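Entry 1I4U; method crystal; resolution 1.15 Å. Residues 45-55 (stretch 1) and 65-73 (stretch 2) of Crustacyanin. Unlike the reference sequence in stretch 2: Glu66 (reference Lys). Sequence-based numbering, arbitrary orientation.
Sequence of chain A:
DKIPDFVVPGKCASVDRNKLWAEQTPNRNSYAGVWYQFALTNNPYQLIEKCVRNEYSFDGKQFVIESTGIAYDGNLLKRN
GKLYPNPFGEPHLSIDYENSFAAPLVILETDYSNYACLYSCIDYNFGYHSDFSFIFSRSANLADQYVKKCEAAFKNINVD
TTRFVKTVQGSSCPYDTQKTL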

ATOM      1  N   TYR A  45      -1.056 -10.719   0.647  1.00 12.23           N
ATOM      2  CA  TYR A  45      -0.935  -9.958  -0.603  1.00 12.68           C
ATOM      3  C   TYR A  45      -0.129 -10.711  -1.643  1.00 13.53           C
ATOM      4  O   TYR A  45      -0.257 -10.432  -2.822  1.00 23.18           O
ATOM      5  CB  TYR A  45      -0.258  -8.620  -0.333  1.00 13.26           C
ATOM      6  CG  TYR A  45      -0.919  -7.814   0.743  1.00 12.22           C
ATOM      7  CD1 TYR A  45      -2.178  -7.248   0.550  1.00 16.07           C
ATOM      8  CD2 TYR A  45      -0.315  -7.591   1.965  1.00 12.75           C
ATOM      9  CE1 TYR A  45      -2.770  -6.500   1.550  1.00 17.06           C
ATOM     10  CE2 TYR A  45      -0.893  -6.847   2.959  1.00 15.16           C
ATOM     11  CZ  TYR A  45      -2.134  -6.296   2.751  1.00 16.46           C
ATOM     12  OH  TYR A  45      -2.704  -5.564   3.764  1.00 19.73           O
ATOM     13  N   GLN A  46       0.738 -11.603  -1.294  1.00 10.83           N
ATOM     14  CA  GLN A  46       1.625 -12.330  -2.216  1.00 11.17           C
ATOM     15  C   GLN A  46       0.787 -13.316  -2.978  1.00 10.83           C
ATOM     16  O   GLN A  46       0.282 -14.298  -2.441  1.00 12.59           O
ATOM     17  CB  GLN A  46       2.713 -12.990  -1.394  1.00 13.87           C
ATOM     18  CG  GLN A  46       3.559 -14.041  -2.026  1.00 14.49           C
ATOM     19  CD  GLN A  46       4.431 -13.551  -3.141  1.00 15.67           C
ATOM     20  OE1 GLN A  46       5.665 -13.544  -3.114  1.00 16.91           O
ATOM     21  NE2 GLN A  46       3.785 -13.090  -4.181  1.00 13.76           N
ATOM     22  N   LEU A  47       0.637 -13.069  -4.264  1.00 11.63           N
ATOM     23  CA  LEU A  47      -0.156 -13.936  -5.135  1.00 11.09           C
ATOM     24  C   LEU A  47       0.563 -15.148  -5.678  1.00 11.00           C
ATOM     25  O   LEU A  47      -0.036 -16.057  -6.197  1.00 13.05           O
ATOM     26  CB  LEU A  47      -0.708 -13.119  -6.334  1.00 14.41           C
ATOM     27  CG  LEU A  47      -1.555 -11.895  -5.992  1.00 18.26           C
ATOM     28  CD1 LEU A  47      -2.012 -11.207  -7.277  1.00 20.60           C
ATOM     29  CD2 LEU A  47      -2.693 -12.306  -5.065  1.00 26.15           C
ATOM     30  N   ILE A  48       1.874 -15.238  -5.549  1.00 11.57           N
ATOM     31  CA  ILE A  48       2.687 -16.318  -5.960  1.00 10.27           C
ATOM     32  C   ILE A  48       3.009 -17.206  -4.769  1.00 10.53           C
ATOM     33  O   ILE A  48       3.662 -16.808  -3.827  1.00 11.24           O
ATOM     34  CB  ILE A  48       3.989 -15.848  -6.662  1.00 10.27           C
ATOM     35  CG1 ILE A  48       3.734 -14.730  -7.679  1.00 12.03           C
ATOM     36  CG2 ILE A  48       4.708 -17.013  -7.309  1.00 12.17           C
ATOM     37  CD1 ILE A  48       4.993 -14.146  -8.277  1.00 14.21           C
ATOM     38  N   GLU A  49       2.525 -18.434  -4.824  1.00 11.29           N
ATOM     39  CA  GLU A  49       2.653 -19.354  -3.700  1.00 11.59           C
ATOM     40  C   GLU A  49       3.978 -20.112  -3.688  1.00 11.31           C
ATOM     41  O   GLU A  49       4.619 -20.258  -2.636  1.00 12.57           O
ATOM     42  CB  GLU A  49       1.515 -20.371  -3.724  1.00 12.94           C
ATOM     43  CG  GLU A  49       1.568 -21.304  -2.531  1.00 14.13           C
ATOM     44  CD  GLU A  49       0.476 -22.350  -2.445  1.00 17.23           C
ATOM     45  OE1 GLU A  49      -0.147 -22.665  -3.502  1.00 17.58           O
ATOM     46  OE2 GLU A  49       0.253 -22.941  -1.360  1.00 20.42           O
ATOM     47  N   LYS A  50       4.337 -20.669  -4.835  1.00 10.86           N
ATOM     48  CA  LYS A  50       5.452 -21.569  -4.935  1.00 10.12           C
ATOM     49  C   LYS A  50       6.458 -21.090  -5.981  1.00  9.59           C
ATOM     50  O   LYS A  50       6.106 -20.372  -6.944  1.00 10.80           O
ATOM     51  CB  LYS A  50       5.011 -22.986  -5.309  1.00 14.18           C
ATOM     52  CG  LYS A  50       3.989 -23.606  -4.402  1.00 13.92           C
ATOM     53  CD  LYS A  50       3.556 -24.957  -4.942  1.00 16.45           C
ATOM     54  CE  LYS A  50       2.601 -25.651  -3.996  1.00 19.43           C
ATOM     55  NZ  LYS A  50       2.053 -26.895  -4.633  1.00 22.15           N
ATOM     56  N   CYS A  51       7.714 -21.477  -5.832  1.00 10.24           N
ATOM     57  CA  CYS A  51       8.768 -21.304  -6.837  1.00 10.18           C
ATOM     58  C   CYS A  51       9.053 -19.841  -7.093  1.00  9.63           C
ATOM     59  O   CYS A  51       9.456 -19.460  -8.184  1.00 10.15           O
ATOM     60  CB  CYS A  51       8.402 -22.029  -8.148  1.00 10.26           C
ATOM     61  SG  CYS A  51       8.125 -23.801  -7.907  1.00 10.97           S
ATOM     62  N   VAL A  52       8.857 -19.018  -6.071  1.00  9.88           N
ATOM     63  CA  VAL A  52       8.896 -17.558  -6.196  1.00  9.34           C
ATOM     64  C   VAL A  52      10.289 -17.088  -6.565  1.00  9.11           C
ATOM     65  O   VAL A  52      11.243 -17.283  -5.789  1.00 10.32           O
ATOM     66  CB  VAL A  52       8.438 -16.914  -4.893  1.00 10.53           C
ATOM     67  CG1 VAL A  52       8.514 -15.409  -5.016  1.00 11.41           C
ATOM     68  CG2 VAL A  52       7.025 -17.380  -4.492  1.00 11.31           C
ATOM     69  N   ARG A  53      10.395 -16.495  -7.740  1.00  9.77           N
ATOM     70  CA  ARG A  53      11.628 -16.111  -8.381  1.00  9.62           C
ATOM     71  C   ARG A  53      11.498 -14.636  -8.778  1.00  9.88           C
ATOM     72  O   ARG A  53      10.641 -14.301  -9.570  1.00 10.26           O
ATOM     73  CB  ARG A  53      11.872 -16.957  -9.610  1.00  9.84           C
ATOM     74  CG  ARG A  53      13.120 -16.699 -10.395  1.00 10.50           C
ATOM     75  CD  ARG A  53      13.138 -17.487 -11.704  1.00 11.57           C
ATOM     76  NE  ARG A  53      14.363 -17.409 -12.471  1.00 13.37           N
ATOM     77  CZ  ARG A  53      14.718 -16.445 -13.299  1.00 12.42           C
ATOM     78  NH1 ARG A  53      13.897 -15.408 -13.472  1.00 13.08           N
ATOM     79  NH2 ARG A  53      15.881 -16.528 -13.938  1.00 16.15           N
ATOM     80  N   ASN A  54      12.344 -13.803  -8.205  1.00  9.25           N
ATOM     81  CA  ASN A  54      12.260 -12.345  -8.397  1.00  9.95           C
ATOM     82  C   ASN A  54      13.509 -11.894  -9.152  1.00 10.57           C
ATOM     83  O   ASN A  54      14.606 -11.975  -8.658  1.00 11.57           O
ATOM     84  CB  ASN A  54      12.127 -11.626  -7.075  1.00 10.88           C
ATOM     85  CG  ASN A  54      10.995 -12.113  -6.212  1.00 11.76           C
ATOM     86  OD1 ASN A  54       9.867 -12.077  -6.682  1.00 12.02           O
ATOM     87  ND2 ASN A  54      11.288 -12.609  -5.000  1.00 14.40           N
ATOM     88  N   GLU A  55      13.271 -11.443 -10.388  1.00 11.58           N
ATOM     89  CA  GLU A  55      14.347 -11.011 -11.279  1.00 11.43           C
ATOM     90  C   GLU A  55      14.347  -9.477 -11.285  1.00 11.47           C
ATOM     91  O   GLU A  55      13.361  -8.867 -11.667  1.00 12.96           O
ATOM     92  CB  GLU A  55      14.167 -11.608 -12.679  1.00 13.98           C
ATOM     93  CG  GLU A  55      15.324 -11.290 -13.583  1.00 16.69           C
ATOM     94  CD  GLU A  55      15.200 -12.028 -14.902  1.00 26.99           C
ATOM     95  OE1 GLU A  55      14.436 -12.988 -15.068  1.00 21.59           O
ATOM     96  OE2 GLU A  55      15.881 -11.547 -15.806  1.00 42.80           O
ATOM     97  N   ILE A  65      11.146  -5.284 -11.872  1.00 12.89           N
ATOM     98  CA  ILE A  65      11.063  -6.607 -11.279  1.00 12.08           C
ATOM     99  C   ILE A  65      10.142  -7.458 -12.120  1.00 11.83           C
ATOM    100  O   ILE A  65       9.052  -7.009 -12.446  1.00 12.94           O
ATOM    101  CB  ILE A  65      10.527  -6.632  -9.830  1.00 13.64           C
ATOM    102  CG1 ILE A  65      11.233  -5.641  -8.945  1.00 15.24           C
ATOM    103  CG2 ILE A  65      10.618  -8.040  -9.266  1.00 17.00           C
ATOM    104  CD1 ILE A  65      10.596  -5.413  -7.607  1.00 16.96           C
ATOM    105  N   GLU A  66      10.568  -8.686 -12.409  1.00 10.94           N
ATOM    106  CA  GLU A  66       9.678  -9.718 -12.900  1.00 11.05           C
ATOM    107  C   GLU A  66       9.667 -10.806 -11.815  1.00 11.27           C
ATOM    108  O   GLU A  66      10.678 -11.438 -11.543  1.00 11.71           O
ATOM    109  CB  GLU A  66      10.119 -10.282 -14.258  1.00 13.72           C
ATOM    110  CG  GLU A  66      10.110  -9.227 -15.351  1.00 17.46           C
ATOM    111  CD  GLU A  66      10.504  -9.751 -16.693  1.00 28.17           C
ATOM    112  OE1 GLU A  66       9.703  -9.520 -17.594  1.00 60.83           O
ATOM    113  OE2 GLU A  66      11.585 -10.320 -16.650  1.00 39.64           O
ATOM    114  N   SER A  67       8.508 -10.987 -11.178  1.00 10.20           N
ATOM    115  CA  SER A  67       8.311 -11.974 -10.159  1.00  9.91           C
ATOM    116  C   SER A  67       7.458 -13.100 -10.736  1.00  9.41           C
ATOM    117  O   SER A  67       6.396 -12.851 -11.291  1.00 11.48           O
ATOM    118  CB  SER A  67       7.623 -11.391  -8.926  1.00 10.47           C
ATOM    119  OG  SER A  67       8.463 -10.488  -8.246  1.00 11.51           O
ATOM    120  N   THR A  68       7.944 -14.344 -10.639  1.00  9.64           N
ATOM    121  CA  THR A  68       7.272 -15.459 -11.269  1.00  9.64           C
ATOM    122  C   THR A  68       7.214 -16.627 -10.285  1.00  9.58           C
ATOM    123  O   THR A  68       7.937 -16.724  -9.300  1.00  9.67           O
ATOM    124  CB  THR A  68       7.996 -15.913 -12.566  1.00  9.82           C
ATOM    125  OG1 THR A  68       9.304 -16.368 -12.207  1.00 10.31           O
ATOM    126  CG2 THR A  68       8.035 -14.793 -13.588  1.00 10.54           C
ATOM    127  N   GLY A  69       6.336 -17.568 -10.620  1.00 10.07           N
ATOM    128  CA  GLY A  69       6.214 -18.811  -9.842  1.00  9.52           C
ATOM    129  C   GLY A  69       4.825 -19.403 -10.110  1.00  9.72           C
ATOM    130  O   GLY A  69       4.250 -19.135 -11.176  1.00 11.79           O
ATOM    131  N   ILE A  70       4.352 -20.191  -9.170  1.00 10.54           N
ATOM    132  CA  ILE A  70       3.067 -20.874  -9.273  1.00 11.15           C
ATOM    133  C   ILE A  70       2.087 -20.166  -8.338  1.00 11.35           C
ATOM    134  O   ILE A  70       2.374 -20.052  -7.142  1.00 12.25           O
ATOM    135  CB  ILE A  70       3.167 -22.371  -8.905  1.00 12.70           C
ATOM    136  CG1 ILE A  70       4.360 -23.068  -9.542  1.00 16.37           C
ATOM    137  CG2 ILE A  70       1.862 -23.069  -9.242  1.00 14.80           C
ATOM    138  CD1 ILE A  70       4.290 -22.939 -11.031  1.00 27.07           C
ATOM    139  N   ALA A  71       0.963 -19.737  -8.877  1.00 11.81           N
ATOM    140  CA  ALA A  71      -0.099 -19.036  -8.153  1.00 13.02           C
ATOM    141  C   ALA A  71      -0.852 -20.035  -7.289  1.00 14.39           C
ATOM    142  O   ALA A  71      -0.656 -21.260  -7.438  1.00 13.02           O
ATOM    143  CB  ALA A  71      -1.025 -18.420  -9.174  1.00 15.95           C
ATOM    144  N   TYR A  72      -1.712 -19.525  -6.408  1.00 14.46           N
ATOM    145  CA  TYR A  72      -2.486 -20.373  -5.502  1.00 14.28           C
ATOM    146  C   TYR A  72      -3.465 -21.298  -6.218  1.00 15.62           C
ATOM    147  O   TYR A  72      -3.863 -22.329  -5.663  1.00 21.97           O
ATOM    148  CB  TYR A  72      -3.180 -19.493  -4.443  1.00 14.80           C
ATOM    149  CG  TYR A  72      -2.200 -19.041  -3.378  1.00 13.97           C
ATOM    150  CD1 TYR A  72      -1.459 -17.850  -3.515  1.00 12.99           C
ATOM    151  CD2 TYR A  72      -1.956 -19.803  -2.234  1.00 14.80           C
ATOM    152  CE1 TYR A  72      -0.567 -17.467  -2.546  1.00 13.45           C
ATOM    153  CE2 TYR A  72      -1.060 -19.430  -1.272  1.00 14.88           C
ATOM    154  CZ  TYR A  72      -0.372 -18.251  -1.430  1.00 13.06           C
ATOM    155  OH  TYR A  72       0.542 -17.872  -0.471  1.00 15.66           O
ATOM    156  N   ASP A  73      -3.818 -21.005  -7.459  1.00 15.91           N
ATOM    157  CA  ASP A  73      -4.690 -21.863  -8.238  1.00 18.15           C
ATOM    158  C   ASP A  73      -3.903 -22.918  -9.010  1.00 19.39           C
ATOM    159  O   ASP A  73      -4.454 -23.719  -9.768  1.00 23.76           O
ATOM    160  CB  ASP A  73      -5.545 -21.065  -9.218  1.00 21.08           C
ATOM    161  CG  ASP A  73      -4.798 -20.299 -10.290  1.00 20.39           C
ATOM    162  OD1 ASP A  73      -3.555 -20.324 -10.339  1.00 19.34           O
ATOM    163  OD2 ASP A  73      -5.538 -19.643 -11.079  1.00 29.86           O
TER
HETATM  164  O   HOH W   1      -2.638 -16.675  -6.646  1.00 16.44           O
HETATM  165  O   HOH W   2       0.785 -23.160  -6.006  1.00 17.75           O
HETATM  166  O   HOH W   3      -2.693 -23.571  -3.844  1.00 33.78           O
HETATM  167  O   HOH W   4      11.300 -14.464 -12.459  1.00 12.31           O

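The two stretches run antiparallel and are joined chiefly by backbone hydrogen bonds, burying 803 Å² between them (both sides summed). Around the pair Arg53–Thr68, Arg53 N donates to Thr68 O and Thr68 N to Arg53 O, both at 2.9 Å; around Glu55–Glu66, Glu55 N reaches Glu66 O at 2.8 Å and Glu66 N reaches Glu55 O at 2.9 Å. Beyond the corner in each stretch the pairing resumes at Lys50 and Ile70, with Ile70 N bonded to Lys50 O (2.8 Å). Ile70 O accepts twice, from Glu49 N at 2.8 Å and from Lys50 N at 3.1 Å. Between Lys50 and Arg53 the register slips by one residue, a beta bulge.

The shortest bond between side chains is buried: Ser67 OG donates to Asn54 OD1 at 2.6 Å, which the closely spaced pair Asn54–Ser67, whose backbones are not hydrogen-bonded to each other, permits because both side chains leave the same face. The other face carries Arg53, Glu55, Glu66 and Thr68. There, within stretch 1, Arg53 NH1 forms a salt bridge with Glu55 OE1 (2.9 Å), placing a positive charge beside the carboxylate oxygen that lies 4.2 Å from Glu66 OE2, a like charge. Water 4 links Arg53 O and NH1 to Thr68 OG1.

At the bulge, Gly69 adopts backbone angles that call for glycine, and a CB there would clash with Lys50 O and Ile48 CG2. Its bare CA instead lets Ile48 CG2 approach to 3.5 Å, while Ile48 CD1 lies 3.9 Å from Ser67 CB; the apolar side chain of Ile48 suits this buried place. Cys51 SG packs 4.2 Å from Ile70 CG1.

Farther out, Glu49 lies over one face of the Tyr72 ring, its CB 3.5 Å from the ring centroid in a CH-pi contact. Its carboxylate serves a second purpose: Glu49 OE1 accepts from waters 2 and 3, which also donate to Ala71 O and Tyr72 O, respectively. Water 1 bridges the backbone in another way, donating to Leu47 O and accepting from Tyr72 N.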